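Local coordinates for cobalamin biosynthesis protein CobN (Mycobacterium tuberculosis, PDB 7C6O), which forms the large catalytic subunit of cobaltochelatase, which inserts cobalt into the corrin ring during cobalamin biosynthesis in an ATP-dependent reaction, at residues S68-S71 with D72-T76; A134-A137 with H138-A142; Y195-A198 with Q199-G203. One frame throughout, in Å; residues are numbered along the deposited sequence.

Contact 1 (S68-S71 with D72-T76); sequences SRLS and DLELT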
loop_
_atom_site.group_PDB
_atom_site.type_symbol
_atom_site.label_atom_id
_atom_site.label_comp_id
_atom_site.label_asym_id
_atom_site.label_seq_id
_atom_site.Cartn_x
_atom_site.Cartn_y
_atom_site.Cartn_z
ATOM N N SER A 68 -27.641 -27.859 14.531
ATOM C CA SER A 68 -28.016 -26.688 13.749
ATOM C C SER A 68 -28.030 -26.959 12.249
ATOM O O SER A 68 -28.469 -26.093 11.485
ATOM C CB SER A 68 -27.074 -25.521 14.052
ATOM O OG SER A 68 -25.774 -25.761 13.543
ATOM N N ARG A 69 -27.563 -28.127 11.812
ATOM C CA ARG A 69 -27.567 -28.526 10.409
ATOM C C ARG A 69 -28.230 -29.883 10.244
ATOM O O ARG A 69 -27.756 -30.736 9.489
ATOM C CB ARG A 69 -26.149 -28.569 9.840
ATOM C CG ARG A 69 -25.299 -27.344 10.115
ATOM C CD ARG A 69 -23.963 -27.452 9.391
ATOM N NE ARG A 69 -23.191 -28.616 9.819
ATOM C CZ ARG A 69 -22.118 -28.555 10.601
ATOM N NH1 ARG A 69 -21.683 -27.382 11.039
ATOM N NH2 ARG A 69 -21.475 -29.665 10.942
ATOM N N LEU A 70 -29.340 -30.109 10.943
ATOM C CA LEU A 70 -29.927 -31.440 11.050
ATOM C C LEU A 70 -31.427 -31.364 10.815
ATOM O O LEU A 70 -32.133 -30.639 11.524
ATOM C CB LEU A 70 -29.633 -32.046 12.426
ATOM C CG LEU A 70 -29.767 -33.559 12.586
ATOM C CD1 LEU A 70 -28.757 -34.274 11.705
ATOM C CD2 LEU A 70 -29.584 -33.952 14.046
ATOM N N SER A 71 -31.914 -32.116 9.830
ATOM C CA SER A 71 -33.346 -32.233 9.611
ATOM C C SER A 71 -33.935 -33.294 10.536
ATOM O O SER A 71 -33.218 -34.108 11.124
ATOM C CB SER A 71 -33.645 -32.587 8.153
ATOM O OG SER A 71 -33.186 -33.892 7.839
ATOM N N ASP A 72 -35.265 -33.274 10.663
ATOM C CA ASP A 72 -35.935 -34.254 11.513
ATOM C C ASP A 72 -35.685 -35.673 11.020
ATOM O O ASP A 72 -35.466 -36.588 11.824
ATOM C CB ASP A 72 -37.435 -33.966 11.571
ATOM C CG ASP A 72 -37.751 -32.663 12.277
ATOM O OD1 ASP A 72 -36.804 -31.967 12.699
ATOM O OD2 ASP A 72 -38.949 -32.338 12.413
ATOM N N LEU A 73 -35.709 -35.874 9.700
ATOM C CA LEU A 73 -35.459 -37.199 9.141
ATOM C C LEU A 73 -34.031 -37.653 9.409
ATOM O O LEU A 73 -33.797 -38.819 9.747
ATOM C CB LEU A 73 -35.748 -37.198 7.640
ATOM C CG LEU A 73 -35.393 -38.471 6.867
ATOM C CD1 LEU A 73 -36.165 -39.668 7.404
ATOM C CD2 LEU A 73 -35.653 -38.282 5.381
ATOM N N GLU A 74 -33.061 -36.748 9.257
ATOM C CA GLU A 74 -31.672 -37.108 9.520
ATOM C C GLU A 74 -31.459 -37.488 10.980
ATOM O O GLU A 74 -30.658 -38.381 11.277
ATOM C CB GLU A 74 -30.751 -35.956 9.123
ATOM C CG GLU A 74 -30.600 -35.782 7.620
ATOM C CD GLU A 74 -29.868 -34.508 7.250
ATOM O OE1 GLU A 74 -29.854 -33.568 8.073
ATOM O OE2 GLU A 74 -29.308 -34.447 6.135
ATOM N N LEU A 75 -32.173 -36.835 11.900
ATOM C CA LEU A 75 -32.038 -37.166 13.314
ATOM C C LEU A 75 -32.537 -38.578 13.599
ATOM O O LEU A 75 -31.832 -39.382 14.221
ATOM C CB LEU A 75 -32.789 -36.147 14.171
ATOM C CG LEU A 75 -32.891 -36.465 15.667
ATOM C CD1 LEU A 75 -31.507 -36.550 16.310
ATOM C CD2 LEU A 75 -33.758 -35.439 16.383
ATOM N N THR A 76 -33.753 -38.902 13.149
ATOM C CA THR A 76 -34.299 -40.232 13.406
ATOM C C THR A 76 -33.490 -41.318 12.706
ATOM O O THR A 76 -33.345 -42.425 13.240
ATOM C CB THR A 76 -35.766 -40.297 12.974
ATOM O OG1 THR A 76 -35.898 -39.775 11.646
ATOM C CG2 THR A 76 -36.637 -39.487 13.923
#

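Contact 2 (A134-A137 with H138-A142); sequences ALQA and HIYLA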
loop_
_atom_site.group_PDB
_atom_site.type_symbol
_atom_site.label_atom_id
_atom_site.label_comp_id
_atom_site.label_asym_id
_atom_site.label_seq_id
_atom_site.Cartn_x
_atom_site.Cartn_y
_atom_site.Cartn_z
ATOM N N ALA A 134 -24.367 -38.112 33.428
ATOM C CA ALA A 134 -24.432 -36.879 32.650
ATOM C C ALA A 134 -23.411 -35.859 33.140
ATOM O O ALA A 134 -22.785 -35.163 32.332
ATOM C CB ALA A 134 -25.845 -36.298 32.714
ATOM N N LEU A 135 -23.227 -35.759 34.459
ATOM C CA LEU A 135 -22.291 -34.780 35.003
ATOM C C LEU A 135 -20.851 -35.113 34.621
ATOM O O LEU A 135 -20.069 -34.214 34.297
ATOM C CB LEU A 135 -22.447 -34.695 36.521
ATOM C CG LEU A 135 -23.765 -34.093 37.023
ATOM C CD1 LEU A 135 -24.012 -34.447 38.483
ATOM C CD2 LEU A 135 -23.778 -32.579 36.829
ATOM N N GLN A 136 -20.482 -36.395 34.644
ATOM C CA GLN A 136 -19.128 -36.763 34.236
ATOM C C GLN A 136 -18.935 -36.566 32.736
ATOM O O GLN A 136 -17.874 -36.108 32.298
ATOM C CB GLN A 136 -18.824 -38.208 34.640
ATOM C CG GLN A 136 -17.353 -38.620 34.479
ATOM C CD GLN A 136 -16.462 -38.118 35.610
ATOM O OE1 GLN A 136 -16.744 -37.099 36.237
ATOM N NE2 GLN A 136 -15.381 -38.843 35.877
ATOM N N ALA A 137 -19.949 -36.903 31.934
ATOM C CA ALA A 137 -19.878 -36.625 30.502
ATOM C C ALA A 137 -19.694 -35.134 30.243
ATOM O O ALA A 137 -18.942 -34.741 29.342
ATOM C CB ALA A 137 -21.134 -37.137 29.799
ATOM N N HIS A 138 -20.372 -34.291 31.026
ATOM C CA HIS A 138 -20.201 -32.849 30.887
ATOM C C HIS A 138 -18.737 -32.455 31.036
ATOM O O HIS A 138 -18.230 -31.618 30.280
ATOM C CB HIS A 138 -21.057 -32.118 31.921
ATOM C CG HIS A 138 -20.842 -30.638 31.937
ATOM N ND1 HIS A 138 -21.594 -29.769 31.175
ATOM C CD2 HIS A 138 -19.952 -29.873 32.612
ATOM C CE1 HIS A 138 -21.180 -28.532 31.385
ATOM N NE2 HIS A 138 -20.182 -28.567 32.251
ATOM N N ILE A 139 -18.037 -33.068 31.990
ATOM C CA ILE A 139 -16.639 -32.724 32.229
ATOM C C ILE A 139 -15.760 -33.205 31.081
ATOM O O ILE A 139 -14.871 -32.477 30.620
ATOM C CB ILE A 139 -16.184 -33.294 33.585
ATOM C CG1 ILE A 139 -17.006 -32.669 34.716
ATOM C CG2 ILE A 139 -14.694 -33.053 33.798
ATOM C CD1 ILE A 139 -16.719 -33.245 36.089
ATOM N N TYR A 140 -15.985 -34.436 30.602
ATOM C CA TYR A 140 -15.235 -34.943 29.455
ATOM C C TYR A 140 -15.302 -33.972 28.284
ATOM O O TYR A 140 -14.287 -33.667 27.649
ATOM C CB TYR A 140 -15.776 -36.308 29.018
ATOM C CG TYR A 140 -15.235 -37.516 29.751
ATOM C CD1 TYR A 140 -13.907 -37.910 29.608
ATOM C CD2 TYR A 140 -16.067 -38.295 30.542
ATOM C CE1 TYR A 140 -13.420 -39.033 30.263
ATOM C CE2 TYR A 140 -15.593 -39.414 31.199
ATOM C CZ TYR A 140 -14.273 -39.780 31.056
ATOM O OH TYR A 140 -13.810 -40.896 31.714
ATOM N N LEU A 141 -16.503 -33.473 27.990
ATOM C CA LEU A 141 -16.696 -32.611 26.832
ATOM C C LEU A 141 -16.259 -31.176 27.104
ATOM O O LEU A 141 -15.788 -30.497 26.185
ATOM C CB LEU A 141 -18.163 -32.658 26.399
ATOM C CG LEU A 141 -18.579 -34.016 25.818
ATOM C CD1 LEU A 141 -20.091 -34.188 25.811
ATOM C CD2 LEU A 141 -18.014 -34.172 24.413
ATOM N N ALA A 142 -16.403 -30.703 28.345
ATOM C CA ALA A 142 -15.948 -29.355 28.679
ATOM C C ALA A 142 -14.441 -29.230 28.501
ATOM O O ALA A 142 -13.950 -28.260 27.913
ATOM C CB ALA A 142 -16.356 -28.994 30.107
HETATM O O HOH W 1 -14.514 -41.155 34.495
#

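Contact 3 (Y195-A198 with Q199-G203); sequences YYRA and QHLAG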
loop_
_atom_site.group_PDB
_atom_site.type_symbol
_atom_site.label_atom_id
_atom_site.label_comp_id
_atom_site.label_asym_id
_atom_site.label_seq_id
_atom_site.Cartn_x
_atom_site.Cartn_y
_atom_site.Cartn_z
ATOM N N TYR A 195 -0.091 -22.225 16.567
ATOM C CA TYR A 195 -1.404 -22.520 16.014
ATOM C C TYR A 195 -2.440 -22.526 17.131
ATOM O O TYR A 195 -2.113 -22.461 18.317
ATOM C CB TYR A 195 -1.408 -23.851 15.245
ATOM C CG TYR A 195 -1.145 -25.088 16.077
ATOM C CD1 TYR A 195 0.139 -25.402 16.504
ATOM C CD2 TYR A 195 -2.179 -25.958 16.409
ATOM C CE1 TYR A 195 0.385 -26.539 17.255
ATOM C CE2 TYR A 195 -1.942 -27.097 17.159
ATOM C CZ TYR A 195 -0.659 -27.385 17.578
ATOM O OH TYR A 195 -0.415 -28.518 18.325
ATOM N N TYR A 196 -3.708 -22.598 16.735
ATOM C CA TYR A 196 -4.805 -22.425 17.675
ATOM C C TYR A 196 -5.067 -23.689 18.483
ATOM O O TYR A 196 -5.004 -24.809 17.965
ATOM C CB TYR A 196 -6.074 -22.001 16.935
ATOM C CG TYR A 196 -6.183 -20.504 16.767
ATOM C CD1 TYR A 196 -6.022 -19.654 17.856
ATOM C CD2 TYR A 196 -6.429 -19.938 15.523
ATOM C CE1 TYR A 196 -6.114 -18.281 17.713
ATOM C CE2 TYR A 196 -6.520 -18.566 15.369
ATOM C CZ TYR A 196 -6.363 -17.744 16.467
ATOM O OH TYR A 196 -6.452 -16.377 16.323
ATOM N N ARG A 197 -5.371 -23.487 19.769
ATOM C CA ARG A 197 -5.686 -24.588 20.675
ATOM C C ARG A 197 -6.888 -25.388 20.191
ATOM O O ARG A 197 -6.928 -26.613 20.360
ATOM C CB ARG A 197 -5.935 -24.025 22.076
ATOM C CG ARG A 197 -6.269 -25.038 23.158
ATOM C CD ARG A 197 -6.413 -24.321 24.496
ATOM N NE ARG A 197 -6.667 -25.232 25.606
ATOM C CZ ARG A 197 -7.881 -25.590 26.009
ATOM N NH1 ARG A 197 -8.951 -25.115 25.387
ATOM N NH2 ARG A 197 -8.024 -26.423 27.032
ATOM N N ALA A 198 -7.867 -24.718 19.577
ATOM C CA ALA A 198 -9.054 -25.413 19.089
ATOM C C ALA A 198 -8.694 -26.483 18.064
ATOM O O ALA A 198 -9.319 -27.549 18.024
ATOM C CB ALA A 198 -10.041 -24.409 18.494
ATOM N N GLN A 199 -7.690 -26.217 17.225
ATOM C CA GLN A 199 -7.263 -27.222 16.257
ATOM C C GLN A 199 -6.546 -28.376 16.944
ATOM O O GLN A 199 -6.695 -29.535 16.540
ATOM C CB GLN A 199 -6.362 -26.588 15.197
ATOM C CG GLN A 199 -6.997 -25.423 14.460
ATOM C CD GLN A 199 -8.251 -25.819 13.707
ATOM O OE1 GLN A 199 -8.329 -26.904 13.129
ATOM N NE2 GLN A 199 -9.245 -24.939 13.713
ATOM N N HIS A 200 -5.757 -28.081 17.979
ATOM C CA HIS A 200 -5.085 -29.144 18.720
ATOM C C HIS A 200 -6.101 -30.074 19.372
ATOM O O HIS A 200 -5.978 -31.302 19.293
ATOM C CB HIS A 200 -4.151 -28.541 19.771
ATOM C CG HIS A 200 -3.294 -29.554 20.465
ATOM N ND1 HIS A 200 -2.153 -30.078 19.897
ATOM C CD2 HIS A 200 -3.415 -30.143 21.678
ATOM C CE1 HIS A 200 -1.605 -30.943 20.731
ATOM N NE2 HIS A 200 -2.352 -31.002 21.820
ATOM N N LEU A 201 -7.123 -29.500 20.010
ATOM C CA LEU A 201 -8.135 -30.315 20.678
ATOM C C LEU A 201 -8.911 -31.166 19.682
ATOM O O LEU A 201 -9.251 -32.319 19.972
ATOM C CB LEU A 201 -9.088 -29.422 21.466
ATOM C CG LEU A 201 -8.464 -28.676 22.643
ATOM C CD1 LEU A 201 -9.504 -27.820 23.339
ATOM C CD2 LEU A 201 -7.856 -29.667 23.606
ATOM N N ALA A 202 -9.204 -30.614 18.503
ATOM C CA ALA A 202 -9.924 -31.368 17.485
ATOM C C ALA A 202 -9.087 -32.490 16.889
ATOM O O ALA A 202 -9.651 -33.427 16.313
ATOM C CB ALA A 202 -10.395 -30.429 16.373
ATOM N N GLY A 203 -7.764 -32.425 17.017
ATOM C CA GLY A 203 -6.898 -33.363 16.334
ATOM C C GLY A 203 -6.561 -32.989 14.909
ATOM O O GLY A 203 -5.926 -33.786 14.210
#

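Contact 1 (S68-S71 with D72-T76)
Ser71 OG stands over one face of the Glu74 carboxylate, which folds back over the start of its own helix, and Leu70 CD1 lies obliquely on the other side, 3.9 Å from Glu74 OE1. Ser71 N reaches Glu74 OE1 from the anti side, 30° out of the carboxylate plane, in an almost straight bond (3.1 Å, N-H...O 176°). The Leu70 CD1 methyl also packs on Glu74 CB at 3.7 Å. The guanidinium of Arg69 is turned away from this site: NH1 forms a salt bridge with Asp49. In the reverse direction Ser71 OG accepts from Glu74 N at 3.2 Å; its chi1 of 67°, which sets OG between backbone N and carbonyl carbon, points the hydroxyl oxygen at Glu74 N. Leu75 N then closes the first helical bond to Ser71 O (3.0 Å). Toward strand 42-46, Leu70 CD2 lies 3.9 Å from Leu75 CB, the two side chains crossing at about a right angle, and both leucines rest on Leu45 of that strand. The reciprocal pair of bonds between Ser71, the N-cap, and Glu74 makes a capping box, here starting helix 72-79.

Contact 2 (A134-A137 with H138-A142)
Gln136 and Tyr140, one helical turn apart, are bridged by a water. Gln136 NE2 donates to this water (2.8 Å), which in turn donates to Tyr140 OH (2.9 Å). The phenol also bonds to Thr168 O; a carbonyl can only accept, so the hydroxyl proton goes there and the oxygen both gives and receives. Nearer the backbone, Gln136 CG lies 3.8 Å from Tyr140 CE2. The glutamine chain bends at chi2 (79°); its amide plane stands 85° from the tyrosine ring, and Gln136 OE1 is beside the methyl Ile139 CD1 at 3.9 Å. Ala137 CA sits at the edge of the tyrosine ring, and Phe155 of helix 146-161 also meets that ring.

Along the main chain, His138 N donates to Ala134 O, Ile139 N to Leu135 O and Leu141 N to Ala137 O. Gln136 O receives Tyr140 N in its carbonyl plane at 3.0 Å, nearly straight at 168°, and takes a second, weak bond from Ile139 N. His138 CB packs against Leu135 O at 3.3 Å, while its NE2 bonds to Gln117 O.

Because that partner is a carbonyl, NE2 of His138 must carry a hydrogen. Tyr140 OH and His138 NE2 thus each donate to a main-chain oxygen, Thr168 O and Gln117 O, linking helix 131-143 to two other parts of the chain, while the tyrosine oxygen also accepts from the water.

Contact 3 (Y195-A198 with Q199-G203)
His200 meets Tyr195 and the backbone of Arg197 almost from its root. Its CB packs between Arg197 O (3.4 Å) and Tyr195 CE2 (3.7 Å). With CG anti to the backbone N (chi1 -173°), the imidazole swings toward the tyrosine hydroxyl, and CG comes to 3.7 Å from Tyr195 OH. ND1 makes a hydrogen bond of 2.8 Å to Tyr195 OH in which either atom could be the donor; CE1 lies beyond, 3.6 Å from the same oxygen. Tyr226 of strand 221-227 stacks on the imidazole.

The tyrosine, with CG set between its backbone N and carbonyl carbon (chi1 65°), crosses the histidine obliquely and presents the edge of its ring to Gln199 CB. Further round the helix, Arg197 extends from CG to NE, and Leu201 CD1 lies over one face of its guanidinium, 3.4 Å from Arg197 NH1. Its NE and NH2 donors are taken up by the carbonyls Pro174 O and Thr173 O, while the leucine methyl packs on that one face.

Leu201 N bonds to Arg197 O at 2.9 Å and Ala202 N to Ala198 O, whereas Gln199 N and His200 N make only weak bonds to Tyr196 O at the N-cap. Gly203, with phi 85°, ends the helix. The whole is a strand-to-helix junction: strand 190-196, hydrogen-bonded to strand 221-227, passes directly into the short helix 197-202, which closes in a Schellman motif.

The contacts follow one another along the chain, 68-76, then 134-142, then 195-203. Contacts 1 and 2, centres 24 Å apart, belong to one alpha/beta unit around the parallel sheet with strand order 62-65, 42-46, 84-89, 110-114: contact 1 packs on strand 42-46, contact 2 on strands 84-89 and 110-114. Beside contact 2, Ala134 touches Ser127, a residue of the sodium site. Contact 3 belongs to the next, mixed sheet and lies about 6 Å from contact 2 between nearest atoms. Bonds from Leu201 O and Ala202 O to Ser54 and Ser57 of helix 49-58 make contact 3 a junction joining the two units.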